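Local coordinates for N-alpha-acetyltransferase 30 (PDB 6YGA), which transfers, as the catalytic subunit of the NatC complex, an acetyl group from acetyl-CoA to N-terminal methionines followed by leucine, isoleucine or phenylalanine, at residues 116-121 against 139-144; 79-84 against 98-103; 36-41 against 68-73. All blocks are in the same frame, centred on the assembly; numbering follows the deposited sequence.

Interaction 1 of 3, residues 116-121 against 139-144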
loop_
_atom_site.group_PDB
_atom_site.type_symbol
_atom_site.label_atom_id
_atom_site.label_comp_id
_atom_site.label_asym_id
_atom_site.label_seq_id
_atom_site.Cartn_x
_atom_site.Cartn_y
_atom_site.Cartn_z
HETATM N N MSE A 116 19.948 1.973 5.340
HETATM C CA MSE A 116 18.512 1.994 5.080
HETATM C C MSE A 116 17.708 2.089 6.374
HETATM O O MSE A 116 18.066 1.483 7.383
HETATM C CB MSE A 116 18.099 0.747 4.290
HETATM C CG MSE A 116 16.681 0.780 3.737
HETATM SE SE MSE A 116 15.327 0.165 4.999
HETATM C CE MSE A 116 15.538 -1.756 4.750
ATOM N N LEU A 117 16.622 2.858 6.333
ATOM C CA LEU A 117 15.709 2.965 7.459
ATOM C C LEU A 117 14.310 3.234 6.928
ATOM O O LEU A 117 14.127 3.651 5.781
ATOM C CB LEU A 117 16.138 4.067 8.440
ATOM C CG LEU A 117 16.040 5.517 7.949
ATOM C CD1 LEU A 117 14.761 6.185 8.439
ATOM C CD2 LEU A 117 17.261 6.326 8.362
ATOM N N GLU A 118 13.321 2.983 7.778
ATOM C CA GLU A 118 11.937 3.337 7.508
ATOM C C GLU A 118 11.486 4.359 8.537
ATOM O O GLU A 118 11.904 4.309 9.699
ATOM C CB GLU A 118 11.018 2.111 7.550
ATOM C CG GLU A 118 11.409 1.004 6.588
ATOM C CD GLU A 118 12.068 -0.170 7.281
ATOM O OE1 GLU A 118 12.251 -0.110 8.516
ATOM O OE2 GLU A 118 12.399 -1.155 6.589
ATOM N N THR A 119 10.638 5.288 8.107
ATOM C CA THR A 119 10.126 6.314 8.997
ATOM C C THR A 119 8.745 6.734 8.515
ATOM O O THR A 119 8.355 6.473 7.374
ATOM C CB THR A 119 11.075 7.520 9.072
ATOM O OG1 THR A 119 10.688 8.376 10.153
ATOM C CG2 THR A 119 11.038 8.311 7.783
ATOM N N GLU A 120 8.000 7.372 9.414
ATOM C CA GLU A 120 6.669 7.852 9.078
ATOM C C GLU A 120 6.761 9.045 8.137
ATOM O O GLU A 120 7.643 9.897 8.276
ATOM C CB GLU A 120 5.911 8.248 10.346
ATOM C CG GLU A 120 5.810 7.153 11.402
ATOM C CD GLU A 120 6.986 7.138 12.370
ATOM O OE1 GLU A 120 8.047 7.717 12.049
ATOM O OE2 GLU A 120 6.848 6.547 13.463
ATOM N N VAL A 121 5.839 9.111 7.173
ATOM C CA VAL A 121 5.797 10.268 6.289
ATOM C C VAL A 121 5.346 11.514 7.035
ATOM O O VAL A 121 5.601 12.634 6.578
ATOM C CB VAL A 121 4.884 9.996 5.080
ATOM C CG1 VAL A 121 5.202 8.640 4.473
ATOM C CG2 VAL A 121 3.424 10.076 5.484
ATOM N N LYS A 139 11.072 4.957 -1.622
ATOM C CA LYS A 139 9.863 4.150 -1.653
ATOM C C LYS A 139 8.865 4.712 -0.653
ATOM O O LYS A 139 9.253 5.288 0.368
ATOM C CB LYS A 139 10.178 2.685 -1.326
ATOM C CG LYS A 139 9.094 1.686 -1.683
ATOM C CD LYS A 139 9.567 0.274 -1.357
ATOM C CE LYS A 139 8.663 -0.789 -1.951
ATOM N NZ LYS A 139 9.207 -2.150 -1.700
ATOM N N ARG A 140 7.582 4.541 -0.956
ATOM C CA ARG A 140 6.500 4.891 -0.046
ATOM C C ARG A 140 5.626 3.665 0.156
ATOM O O ARG A 140 5.171 3.057 -0.819
ATOM C CB ARG A 140 5.662 6.055 -0.582
ATOM C CG ARG A 140 4.704 6.652 0.443
ATOM C CD ARG A 140 3.795 7.696 -0.195
ATOM N NE ARG A 140 2.793 8.219 0.733
ATOM C CZ ARG A 140 2.783 9.464 1.202
ATOM N NH1 ARG A 140 3.720 10.326 0.830
ATOM N NH2 ARG A 140 1.831 9.849 2.041
HETATM N N MSE A 141 5.398 3.298 1.412
HETATM C CA MSE A 141 4.646 2.084 1.719
HETATM C C MSE A 141 3.267 2.412 2.284
HETATM O O MSE A 141 3.148 3.086 3.304
HETATM C CB MSE A 141 5.430 1.200 2.693
HETATM C CG MSE A 141 6.761 0.708 2.140
HETATM SE SE MSE A 141 8.202 2.017 2.276
HETATM C CE MSE A 141 9.069 1.350 3.889
ATOM N N PHE A 142 2.234 1.920 1.604
ATOM C CA PHE A 142 0.854 2.266 1.927
ATOM C C PHE A 142 0.454 1.696 3.286
ATOM O O PHE A 142 0.485 0.477 3.490
ATOM C CB PHE A 142 -0.068 1.748 0.827
ATOM C CG PHE A 142 -1.522 2.050 1.048
ATOM C CD1 PHE A 142 -2.032 3.308 0.774
ATOM C CD2 PHE A 142 -2.384 1.065 1.503
ATOM C CE1 PHE A 142 -3.372 3.584 0.970
ATOM C CE2 PHE A 142 -3.722 1.333 1.696
ATOM C CZ PHE A 142 -4.218 2.595 1.431
ATOM N N ARG A 143 0.079 2.588 4.209
ATOM C CA ARG A 143 -0.404 2.219 5.545
ATOM C C ARG A 143 0.582 1.301 6.265
ATOM O O ARG A 143 0.195 0.375 6.981
ATOM C CB ARG A 143 -1.798 1.590 5.470
ATOM C CG ARG A 143 -2.879 2.558 5.017
ATOM C CD ARG A 143 -4.266 1.943 5.104
ATOM N NE ARG A 143 -4.586 1.514 6.460
ATOM C CZ ARG A 143 -5.068 2.317 7.402
ATOM N NH1 ARG A 143 -5.282 3.597 7.137
ATOM N NH2 ARG A 143 -5.333 1.842 8.611
ATOM N N TYR A 144 1.874 1.570 6.067
ATOM C CA TYR A 144 2.918 0.783 6.715
ATOM C C TYR A 144 2.818 0.879 8.232
ATOM O O TYR A 144 3.098 -0.092 8.944
ATOM C CB TYR A 144 4.282 1.261 6.220
ATOM C CG TYR A 144 5.470 0.456 6.693
ATOM C CD1 TYR A 144 5.910 -0.655 5.982
ATOM C CD2 TYR A 144 6.172 0.825 7.830
ATOM C CE1 TYR A 144 7.006 -1.386 6.403
ATOM C CE2 TYR A 144 7.265 0.102 8.262
ATOM C CZ TYR A 144 7.679 -1.002 7.544
ATOM O OH TYR A 144 8.769 -1.722 7.974
#
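Glu-118, which packs against Met-141 and Tyr-144, has its OE1 held by a hydrogen bond with Tyr-80 OH. The setting is the GNAT acetyltransferase fold. Strand 114-120 and the outermost strand 136-141 belong to one sheet, with strand 151-157 between them. The two segments therefore meet through side chains alone, across that middle strand. After strand 136-141 the chain turns back in a type II turn from Met-141 to Tyr-144, in the connection leading to strand 151-157. In N-terminal acetyltransferases this connection commonly flanks the peptide entrance, and it probably does so here.

The turn brings Tyr-144 and Met-141 up to Glu-118. Glu-118 has its CG anti to the carbonyl carbon and then bends at chi2 (105°), which swings the carboxylate to the hydroxyl end of the tyrosine. Tyr-144 OH lies 3.9 Å from both Glu-118 OE1 and Glu-118 OE2, beyond hydrogen-bonding distance. Tyr-144 OH comes nearest to Glu-118 CD, at 3.7 Å. The carboxylate and ring planes are 30° apart. Met-141, a selenomethionine, touches both. Met-141 CE meets Glu-118 CG at 3.6 Å. Met-141 CE also sits 4.2 Å above the plane of the Tyr-144 ring, offset toward the rim.

A second patch joins Val-121 and Arg-140. The arginine chain is extended, with CG anti to the backbone N (chi1 -168°), and its guanidinium turns one face to the valine. Asp-150 forms a salt bridge with Arg-140 NE, and Leu-457 O of the N-alpha-acetyltransferase 35 chain accepts a hydrogen bond from Arg-140 NH1. The guanidinium is thus pinned from this subunit and from its partner. Val-121 CG1 lies 4.1 Å above the plane of the Arg-140 guanidinium, over the centre, while Val-121 CG2 is 3.8 Å from Arg-140 NH2.

Interaction 2 of 3, residues 79-84 against 98-103. With EDO (1,2-ethanediol), chain K.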
loop_
_atom_site.group_PDB
_atom_site.type_symbol
_atom_site.label_atom_id
_atom_site.label_comp_id
_atom_site.label_asym_id
_atom_site.label_seq_id
_atom_site.Cartn_x
_atom_site.Cartn_y
_atom_site.Cartn_z
ATOM N N GLY A 79 23.616 -1.458 5.637
ATOM C CA GLY A 79 23.373 -1.119 7.020
ATOM C C GLY A 79 21.921 -0.741 7.242
ATOM O O GLY A 79 21.238 -0.246 6.346
ATOM N N TYR A 80 21.442 -0.989 8.459
ATOM C CA TYR A 80 20.038 -0.780 8.786
ATOM C C TYR A 80 19.917 -0.176 10.175
ATOM O O TYR A 80 20.522 -0.679 11.125
ATOM C CB TYR A 80 19.256 -2.097 8.707
ATOM C CG TYR A 80 17.799 -1.972 9.082
ATOM C CD1 TYR A 80 16.899 -1.337 8.237
ATOM C CD2 TYR A 80 17.322 -2.495 10.277
ATOM C CE1 TYR A 80 15.567 -1.220 8.574
ATOM C CE2 TYR A 80 15.991 -2.385 10.623
ATOM C CZ TYR A 80 15.119 -1.746 9.769
ATOM O OH TYR A 80 13.792 -1.633 10.111
ATOM N N ILE A 81 19.143 0.900 10.288
ATOM C CA ILE A 81 18.885 1.563 11.561
ATOM C C ILE A 81 17.536 1.067 12.066
ATOM O O ILE A 81 16.487 1.440 11.528
ATOM C CB ILE A 81 18.908 3.091 11.418
ATOM C CG1 ILE A 81 20.293 3.558 10.956
ATOM C CG2 ILE A 81 18.520 3.764 12.727
ATOM C CD1 ILE A 81 20.410 5.060 10.776
ATOM N N GLY A 82 17.559 0.218 13.090
ATOM C CA GLY A 82 16.340 -0.378 13.600
ATOM C C GLY A 82 15.592 0.501 14.580
ATOM O O GLY A 82 14.379 0.697 14.446
HETATM N N MSE A 83 16.300 1.033 15.572
HETATM C CA MSE A 83 15.675 1.868 16.594
HETATM C C MSE A 83 16.497 3.105 16.957
HETATM O O MSE A 83 17.728 3.077 16.966
HETATM C CB MSE A 83 15.412 1.051 17.861
HETATM C CG MSE A 83 14.374 -0.043 17.693
HETATM SE SE MSE A 83 15.140 -1.789 17.274
HETATM C CE MSE A 83 15.736 -2.291 19.066
ATOM N N LEU A 84 15.790 4.190 17.264
ATOM C CA LEU A 84 16.403 5.438 17.703
ATOM C C LEU A 84 15.488 6.071 18.737
ATOM O O LEU A 84 14.346 6.420 18.425
ATOM C CB LEU A 84 16.630 6.396 16.530
ATOM C CG LEU A 84 17.327 7.719 16.867
ATOM C CD1 LEU A 84 18.733 7.469 17.403
ATOM C CD2 LEU A 84 17.364 8.626 15.648
ATOM N N LYS A 98 23.669 13.057 16.752
ATOM C CA LYS A 98 25.010 12.557 17.029
ATOM C C LYS A 98 25.031 11.033 17.090
ATOM O O LYS A 98 26.009 10.404 16.674
ATOM C CB LYS A 98 25.535 13.159 18.331
ATOM C CG LYS A 98 27.046 13.126 18.442
ATOM C CD LYS A 98 27.685 13.893 17.297
ATOM C CE LYS A 98 29.198 13.795 17.338
ATOM N NZ LYS A 98 29.828 14.689 16.330
ATOM N N LEU A 99 23.959 10.424 17.603
ATOM C CA LEU A 99 23.885 8.967 17.638
ATOM C C LEU A 99 23.804 8.385 16.232
ATOM O O LEU A 99 24.419 7.353 15.945
ATOM C CB LEU A 99 22.687 8.521 18.477
ATOM C CG LEU A 99 22.854 8.559 19.998
ATOM C CD1 LEU A 99 21.505 8.457 20.688
ATOM C CD2 LEU A 99 23.766 7.433 20.452
ATOM N N VAL A 100 23.044 9.028 15.343
ATOM C CA VAL A 100 22.982 8.566 13.961
ATOM C C VAL A 100 24.344 8.708 13.297
ATOM O O VAL A 100 24.800 7.808 12.583
ATOM C CB VAL A 100 21.889 9.328 13.188
ATOM C CG1 VAL A 100 21.889 8.920 11.726
ATOM C CG2 VAL A 100 20.523 9.070 13.800
ATOM N N GLU A 101 25.028 9.828 13.546
ATOM C CA GLU A 101 26.322 10.063 12.912
ATOM C C GLU A 101 27.361 9.044 13.362
ATOM O O GLU A 101 28.151 8.557 12.547
ATOM C CB GLU A 101 26.803 11.484 13.209
ATOM C CG GLU A 101 26.063 12.567 12.437
ATOM C CD GLU A 101 26.552 13.966 12.770
ATOM O OE1 GLU A 101 27.128 14.153 13.862
ATOM O OE2 GLU A 101 26.364 14.880 11.939
ATOM N N ILE A 102 27.380 8.710 14.655
ATOM C CA ILE A 102 28.383 7.765 15.133
ATOM C C ILE A 102 28.055 6.349 14.670
ATOM O O ILE A 102 28.962 5.541 14.441
ATOM C CB ILE A 102 28.526 7.858 16.665
ATOM C CG1 ILE A 102 29.717 7.028 17.146
ATOM C CG2 ILE A 102 27.255 7.407 17.364
ATOM C CD1 ILE A 102 30.015 7.194 18.612
ATOM N N ALA A 103 26.768 6.031 14.497
ATOM C CA ALA A 103 26.393 4.707 14.010
ATOM C C ALA A 103 26.709 4.553 12.526
ATOM O O ALA A 103 27.241 3.521 12.103
ATOM C CB ALA A 103 24.910 4.450 14.273
HETATM C C1 EDO K . 14.246 5.341 11.974
HETATM O O1 EDO K . 13.902 6.484 12.768
HETATM C C2 EDO K . 14.736 4.227 12.890
HETATM O O2 EDO K . 13.679 3.869 13.785
#
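Strand 79-84 and helix 98-103 run nearly antiparallel, at 153°, and their axes come within 10.5 Å. The nearest CA pair, Leu-84 and Val-100, is 8.2 Å apart. Ile-81 and Leu-84 point toward the helix, which meets them with Leu-99 and Val-100.

Leu-84 is the main link. Its CG lies anti to the backbone N (chi1 -177°), which carries the two methyls to the helix. Leu-84 CD2 touches Val-100 CG2 at 3.7 Å, and the two side chains cross at about a right angle. Leu-84 CD1 reaches Leu-99 CB at 4.2 Å. A looser touch joins Ile-81 CD1 to Val-100 CG1 at 4.2 Å.

These elements are the first two parts of a beta-alpha-beta crossover, completed by strand 114-120. In GNAT enzymes the helix of this unit follows the loop that binds the acetyl-CoA pyrophosphate. The strand carries a classic beta bulge at Gly-82 and Met-83, opposite Val-66 of strand 61-72. In this family the bulge helps open the sheet where acetyl-CoA binds. Tyr-130 of helix 124-131 packs on Ile-81, Leu-84 and Val-100. A 1,2-ethanediol, probably from the crystallisation liquor, makes a weak hydrogen bond from O2 to Gly-82 O at 3.3 Å.

Interaction 3 of 3, residues 36-41 against 68-73. With EDO (1,2-ethanediol), chain J.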
loop_
_atom_site.group_PDB
_atom_site.type_symbol
_atom_site.label_atom_id
_atom_site.label_comp_id
_atom_site.label_asym_id
_atom_site.label_seq_id
_atom_site.Cartn_x
_atom_site.Cartn_y
_atom_site.Cartn_z
ATOM N N TYR A 36 15.209 -7.468 20.812
ATOM C CA TYR A 36 16.444 -6.811 21.232
ATOM C C TYR A 36 17.626 -7.766 21.169
ATOM O O TYR A 36 18.752 -7.351 20.876
ATOM C CB TYR A 36 16.286 -6.254 22.646
ATOM C CG TYR A 36 15.294 -5.121 22.748
ATOM C CD1 TYR A 36 15.661 -3.822 22.428
ATOM C CD2 TYR A 36 13.990 -5.351 23.164
ATOM C CE1 TYR A 36 14.757 -2.781 22.518
ATOM C CE2 TYR A 36 13.077 -4.317 23.257
ATOM C CZ TYR A 36 13.467 -3.034 22.933
ATOM O OH TYR A 36 12.567 -1.997 23.022
ATOM N N ARG A 37 17.389 -9.049 21.439
ATOM C CA ARG A 37 18.478 -10.015 21.420
ATOM C C ARG A 37 18.908 -10.339 19.995
ATOM O O ARG A 37 20.069 -10.694 19.765
ATOM C CB ARG A 37 18.057 -11.276 22.167
ATOM C CG ARG A 37 19.205 -12.001 22.815
ATOM C CD ARG A 37 18.825 -12.556 24.173
ATOM N NE ARG A 37 18.815 -11.534 25.215
ATOM C CZ ARG A 37 19.891 -11.152 25.895
ATOM N NH1 ARG A 37 21.071 -11.699 25.635
ATOM N NH2 ARG A 37 19.790 -10.221 26.835
ATOM N N TYR A 38 17.992 -10.219 19.031
ATOM C CA TYR A 38 18.354 -10.404 17.630
ATOM C C TYR A 38 19.335 -9.333 17.172
ATOM O O TYR A 38 20.275 -9.619 16.421
ATOM C CB TYR A 38 17.093 -10.390 16.765
ATOM C CG TYR A 38 17.326 -10.059 15.305
ATOM C CD1 TYR A 38 17.833 -11.008 14.429
ATOM C CD2 TYR A 38 17.019 -8.800 14.803
ATOM C CE1 TYR A 38 18.040 -10.711 13.095
ATOM C CE2 TYR A 38 17.221 -8.493 13.472
ATOM C CZ TYR A 38 17.731 -9.451 12.623
ATOM O OH TYR A 38 17.931 -9.145 11.298
ATOM N N PHE A 39 19.136 -8.092 17.620
ATOM C CA PHE A 39 20.040 -7.007 17.257
ATOM C C PHE A 39 21.330 -7.051 18.070
ATOM O O PHE A 39 22.428 -7.085 17.505
ATOM C CB PHE A 39 19.346 -5.656 17.452
ATOM C CG PHE A 39 18.484 -5.230 16.293
ATOM C CD1 PHE A 39 19.048 -4.614 15.187
ATOM C CD2 PHE A 39 17.109 -5.418 16.320
ATOM C CE1 PHE A 39 18.263 -4.211 14.122
ATOM C CE2 PHE A 39 16.317 -5.017 15.256
ATOM C CZ PHE A 39 16.896 -4.412 14.155
ATOM N N LEU A 40 21.216 -7.057 19.399
ATOM C CA LEU A 40 22.364 -6.750 20.246
ATOM C C LEU A 40 23.343 -7.912 20.367
ATOM O O LEU A 40 24.549 -7.684 20.506
ATOM C CB LEU A 40 21.889 -6.318 21.636
ATOM C CG LEU A 40 21.572 -4.832 21.842
ATOM C CD1 LEU A 40 20.464 -4.331 20.919
ATOM C CD2 LEU A 40 21.216 -4.570 23.299
ATOM N N ASN A 41 22.857 -9.150 20.326
ATOM C CA ASN A 41 23.762 -10.286 20.434
ATOM C C ASN A 41 24.511 -10.552 19.135
ATOM O O ASN A 41 25.676 -10.964 19.170
ATOM C CB ASN A 41 22.988 -11.528 20.874
ATOM C CG ASN A 41 22.687 -11.521 22.357
ATOM O OD1 ASN A 41 22.055 -10.593 22.869
ATOM N ND2 ASN A 41 23.138 -12.552 23.058
ATOM N N LYS A 68 21.786 -2.926 12.509
ATOM C CA LYS A 68 22.254 -4.204 11.995
ATOM C C LYS A 68 22.820 -3.979 10.599
ATOM O O LYS A 68 22.634 -2.922 9.992
ATOM C CB LYS A 68 21.130 -5.248 11.945
ATOM C CG LYS A 68 20.258 -5.132 10.705
ATOM C CD LYS A 68 19.125 -6.141 10.697
ATOM C CE LYS A 68 18.487 -6.239 9.316
ATOM N NZ LYS A 68 19.426 -6.820 8.313
HETATM N N MSE A 69 23.523 -4.985 10.091
HETATM C CA MSE A 69 23.956 -4.973 8.699
HETATM C C MSE A 69 23.967 -6.383 8.124
HETATM O O MSE A 69 24.311 -7.348 8.803
HETATM C CB MSE A 69 25.336 -4.326 8.555
HETATM C CG MSE A 69 26.467 -5.072 9.229
HETATM SE SE MSE A 69 28.097 -4.007 9.268
HETATM C CE MSE A 69 28.774 -4.371 7.479
ATOM N N ASP A 70 23.571 -6.493 6.861
ATOM C CA ASP A 70 23.500 -7.769 6.170
ATOM C C ASP A 70 23.785 -7.519 4.700
ATOM O O ASP A 70 23.566 -6.405 4.212
ATOM C CB ASP A 70 22.120 -8.427 6.337
ATOM C CG ASP A 70 22.028 -9.290 7.582
ATOM O OD1 ASP A 70 23.029 -9.956 7.918
ATOM O OD2 ASP A 70 20.954 -9.307 8.222
ATOM N N PRO A 71 24.281 -8.519 3.976
ATOM C CA PRO A 71 24.383 -8.373 2.520
ATOM C C PRO A 71 23.001 -8.220 1.901
ATOM O O PRO A 71 22.057 -8.924 2.265
ATOM C CB PRO A 71 25.063 -9.676 2.078
ATOM C CG PRO A 71 24.783 -10.642 3.182
ATOM C CD PRO A 71 24.791 -9.822 4.437
ATOM N N HIS A 72 22.880 -7.269 0.982
ATOM C CA HIS A 72 21.661 -7.083 0.208
ATOM C C HIS A 72 21.951 -7.467 -1.234
ATOM O O HIS A 72 23.009 -7.123 -1.771
ATOM C CB HIS A 72 21.148 -5.643 0.283
ATOM C CG HIS A 72 19.747 -5.471 -0.223
ATOM N ND1 HIS A 72 19.445 -4.759 -1.364
ATOM C CD2 HIS A 72 18.565 -5.924 0.259
ATOM C CE1 HIS A 72 18.138 -4.779 -1.561
ATOM N NE2 HIS A 72 17.581 -5.481 -0.591
ATOM N N ARG A 73 21.003 -8.166 -1.852
ATOM C CA ARG A 73 21.243 -8.921 -3.088
ATOM C C ARG A 73 22.377 -9.881 -2.741
ATOM O O ARG A 73 22.256 -10.632 -1.759
ATOM C CB ARG A 73 21.504 -7.996 -4.274
ATOM C CG ARG A 73 20.433 -6.949 -4.502
ATOM C CD ARG A 73 19.048 -7.538 -4.315
ATOM N NE ARG A 73 18.056 -6.904 -5.178
ATOM C CZ ARG A 73 16.744 -7.005 -4.996
ATOM N NH1 ARG A 73 16.270 -7.704 -3.972
ATOM N NH2 ARG A 73 15.905 -6.402 -5.828
HETATM C C1 EDO J . 27.991 -8.050 7.435
HETATM O O1 EDO J . 26.882 -8.935 7.624
HETATM C C2 EDO J . 29.276 -8.846 7.231
HETATM O O2 EDO J . 29.182 -9.642 6.044
#
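Helix 33-40 of the GNAT fold packs here against the sheet, at the C-terminal part of strand 61-72. In N-terminal acetyltransferases the helix in this position stands near the peptide-binding side, and the same is likely here. The axes of the short segments 36-40 and 68-72 lie 71° apart.

Lys-68 carries the contact from the strand, and two neighbouring aromatic residues carry it from the helix. The lysine CG sits between the backbone N and the carbonyl carbon, and the methylenes then pass the two rings at an oblique angle. Phe-39 CE1 meets the base of the chain, with Lys-68 CB at 3.7 Å. Farther out, Tyr-38 OH lies against Lys-68 CD at 3.3 Å. The rings also pack on each other: Tyr-38 CD2 is 3.7 Å above the plane of the Phe-39 ring, offset toward the rim. Phe-39 CE2 in turn lies at the edge of the Tyr-38 ring, in its plane.

Trp-43 meets the Tyr-38 ring edge-to-face, and Thr-52 of the N-alpha-acetyltransferase 35 chain packs on Tyr-38. The helix is also tied to the third subunit, through a salt bridge from Arg-37 NE to Asp-32 of the N-alpha-acetyltransferase 38 chain.

Beyond the rings Lys-68 bends at chi4 (67°) toward Asp-70, two residues along the strand. Lys-68 NZ donates to Asp-70 OD2 at 2.9 Å in a salt bridge, meeting that oxygen on its anti side, 30° out of the carboxylate plane.

All three contacts rest on one mixed sheet. Along the chain interaction 3 closes first, then interaction 2, then interaction 1. The centres of interactions 2 and 3 are about 13 Å apart. Those of interactions 1 and 2 are about 17 Å apart. Interactions 1 and 3 do not touch. Strands 61-72 and 76-86 are neighbours, joined by Tyr-80 N and Lys-68 O at 2.7 Å. Strands 76-86 and 114-120 are the parallel neighbours of the sheet, where GNAT enzymes bind acetyl-CoA, so interactions 1 and 2 probably stand by that cleft. Interaction 2 lies nearest the centre of the chain. All three have residues near the N-alpha-acetyltransferase 35 subunit.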